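Local atomic coordinates of aminotransferase (Paracoccus denitrificans, PDB entry 4GRX), a protein that probably catalyses pyridoxal-phosphate-dependent transfer of amino groups between amines and keto acids, as a class III omega-aminotransferase. Residues H195-G200 / A392-K397. Residues are numbered along the deposited sequence; the frame is centred on the assembly and turned at random.
Sequences HYWRYG and ALEAVK
Arg198 and Glu394 meet in a salt bridge borne by a single carboxylate oxygen. Arg198 NH2 lies 2.7 Å from Glu394 OE2 with a nearly straight N-H...O angle of 166°, whereas the bond from Arg198 NH1 to the same oxygen is weak at 3.3 Å. The oxygen sits close to the guanidinium plane, but the donor reaches it from well above the carboxylate plane, and the two planes are 56° apart; this is therefore not the flat, two-oxygen pairing of an arginine with a carboxylate. A bend in the Arg198 chain at chi2 and another at chi3 (-84°) bring its guanidinium across to the strand. Glu394 OE1 faces a second charge, bridging to Arg385 and accepting a hydrogen bond from Ser432, so the buried carboxylate is held through both oxygens and would probably stay ionised.

Trp197 provides the apolar half. Trp197 CZ3 and CH2 each lie 3.9 Å from Glu394 CG, which meets the ring obliquely. Val396 CG1 sits at the edge, near the ring plane, 4.1 Å from Trp197 CH2. Trp197 CZ3 also lies over one guanidinium face of Arg198, offset toward the rim, and Lys402 makes a cation-pi contact with the indole. The nearest CA atoms, of Arg198 and Glu394, are 10.4 Å apart, and every close contact between the segments is made by side chains. The arrangement joins the short helix 196-199, which follows edge strand 188-191 of the seven-stranded sheet, to the central strand of the three-stranded antiparallel sheet, consistent with an interface between the large and C-terminal domains of a fold-type I PLP enzyme.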
loop_
_atom_site.group_PDB
_atom_site.type_symbol
_atom_site.label_atom_id
_atom_site.label_comp_id
_atom_site.label_asym_id
_atom_site.label_seq_id
_atom_site.Cartn_x
_atom_site.Cartn_y
_atom_site.Cartn_z
ATOM N N HIS A 195 26.210 -0.211 13.782
ATOM C CA HIS A 195 26.976 -1.333 13.275
ATOM C C HIS A 195 28.380 -1.118 13.727
ATOM O O HIS A 195 29.140 -0.345 13.130
ATOM C CB HIS A 195 26.887 -1.358 11.751
ATOM C CG HIS A 195 27.487 -2.590 11.103
ATOM N ND1 HIS A 195 27.547 -2.741 9.766
ATOM C CD2 HIS A 195 28.077 -3.726 11.652
ATOM C CE1 HIS A 195 28.120 -3.923 9.473
ATOM N NE2 HIS A 195 28.445 -4.524 10.625
ATOM N N TYR A 196 28.736 -1.799 14.803
ATOM C CA TYR A 196 30.006 -1.577 15.475
ATOM C C TYR A 196 31.211 -1.873 14.577
ATOM O O TYR A 196 32.157 -1.097 14.524
ATOM C CB TYR A 196 30.048 -2.369 16.791
ATOM C CG TYR A 196 31.364 -2.282 17.496
ATOM C CD1 TYR A 196 32.115 -3.439 17.771
ATOM C CD2 TYR A 196 31.886 -1.044 17.874
ATOM C CE1 TYR A 196 33.346 -3.356 18.408
ATOM C CE2 TYR A 196 33.109 -0.949 18.505
ATOM C CZ TYR A 196 33.831 -2.105 18.767
ATOM O OH TYR A 196 35.038 -1.988 19.393
ATOM N N TRP A 197 31.148 -2.978 13.845
ATOM C CA TRP A 197 32.225 -3.411 12.968
ATOM C C TRP A 197 32.512 -2.403 11.887
ATOM O O TRP A 197 33.665 -2.164 11.551
ATOM C CB TRP A 197 31.863 -4.763 12.376
ATOM C CG TRP A 197 32.900 -5.356 11.453
ATOM C CD1 TRP A 197 33.984 -6.145 11.800
ATOM C CD2 TRP A 197 32.959 -5.260 9.978
ATOM N NE1 TRP A 197 34.689 -6.516 10.690
ATOM C CE2 TRP A 197 34.135 -6.021 9.569
ATOM C CE3 TRP A 197 32.186 -4.634 9.000
ATOM C CZ2 TRP A 197 34.511 -6.141 8.237
ATOM C CZ3 TRP A 197 32.574 -4.763 7.656
ATOM C CH2 TRP A 197 33.707 -5.501 7.288
ATOM N N ARG A 198 31.473 -1.797 11.325
ATOM C CA ARG A 198 31.677 -0.825 10.261
ATOM C C ARG A 198 32.050 0.562 10.787
ATOM O O ARG A 198 32.981 1.184 10.282
ATOM C CB ARG A 198 30.460 -0.748 9.329
ATOM C CG ARG A 198 30.579 0.310 8.233
ATOM C CD ARG A 198 29.850 -0.075 6.936
ATOM N NE ARG A 198 30.699 -0.932 6.102
ATOM C CZ ARG A 198 30.350 -2.133 5.635
ATOM N NH1 ARG A 198 29.130 -2.643 5.878
ATOM N NH2 ARG A 198 31.229 -2.822 4.907
ATOM N N TYR A 199 31.345 1.036 11.807
ATOM C CA TYR A 199 31.418 2.455 12.152
ATOM C C TYR A 199 32.188 2.768 13.444
ATOM O O TYR A 199 32.390 3.941 13.783
ATOM C CB TYR A 199 30.013 3.098 12.123
ATOM C CG TYR A 199 29.315 3.023 10.757
ATOM C CD1 TYR A 199 28.262 2.113 10.526
ATOM C CD2 TYR A 199 29.704 3.853 9.696
ATOM C CE1 TYR A 199 27.628 2.036 9.286
ATOM C CE2 TYR A 199 29.074 3.788 8.454
ATOM C CZ TYR A 199 28.039 2.879 8.250
ATOM O OH TYR A 199 27.411 2.823 7.017
ATOM N N GLY A 200 32.627 1.724 14.149
ATOM C CA GLY A 200 33.438 1.889 15.361
ATOM C C GLY A 200 34.787 2.480 15.013
ATOM O O GLY A 200 35.344 2.158 13.969
ATOM N N ALA A 392 24.029 -12.628 7.879
ATOM C CA ALA A 392 24.778 -12.101 6.741
ATOM C C ALA A 392 26.296 -12.293 6.834
ATOM O O ALA A 392 26.888 -12.240 7.919
ATOM C CB ALA A 392 24.439 -10.646 6.488
ATOM N N LEU A 393 26.895 -12.543 5.670
ATOM C CA LEU A 393 28.329 -12.544 5.481
ATOM C C LEU A 393 28.742 -11.277 4.711
ATOM O O LEU A 393 28.120 -10.915 3.714
ATOM C CB LEU A 393 28.723 -13.785 4.693
ATOM C CG LEU A 393 28.429 -15.114 5.386
ATOM C CD1 LEU A 393 28.042 -16.199 4.383
ATOM C CD2 LEU A 393 29.608 -15.541 6.258
ATOM N N GLU A 394 29.779 -10.595 5.178
ATOM C CA GLU A 394 30.254 -9.399 4.480
ATOM C C GLU A 394 31.463 -9.692 3.589
ATOM O O GLU A 394 32.504 -10.108 4.081
ATOM C CB GLU A 394 30.625 -8.329 5.481
ATOM C CG GLU A 394 31.069 -7.051 4.818
ATOM C CD GLU A 394 29.930 -6.076 4.564
ATOM O OE1 GLU A 394 28.792 -6.295 5.057
ATOM O OE2 GLU A 394 30.195 -5.073 3.872
ATOM N N ALA A 395 31.332 -9.479 2.286
ATOM C CA ALA A 395 32.447 -9.724 1.369
ATOM C C ALA A 395 33.415 -8.549 1.335
ATOM O O ALA A 395 33.002 -7.386 1.231
ATOM C CB ALA A 395 31.944 -10.035 -0.031
ATOM N N VAL A 396 34.705 -8.843 1.433
ATOM C CA VAL A 396 35.706 -7.782 1.413
ATOM C C VAL A 396 36.801 -8.141 0.422
ATOM O O VAL A 396 37.114 -9.316 0.268
ATOM C CB VAL A 396 36.302 -7.539 2.821
ATOM C CG1 VAL A 396 35.208 -7.147 3.808
ATOM C CG2 VAL A 396 37.043 -8.770 3.322
ATOM N N LYS A 397 37.361 -7.143 -0.264
ATOM C CA LYS A 397 38.595 -7.328 -1.054
ATOM C C LYS A 397 39.787 -7.606 -0.137
ATOM O O LYS A 397 40.508 -8.568 -0.335
ATOM C CB LYS A 397 38.901 -6.105 -1.924
ATOM C CG LYS A 397 40.218 -6.205 -2.690
ATOM C CD LYS A 397 40.093 -7.116 -3.911
ATOM C CE LYS A 397 41.435 -7.678 -4.363
ATOM N NZ LYS A 397 41.269 -8.648 -5.481
#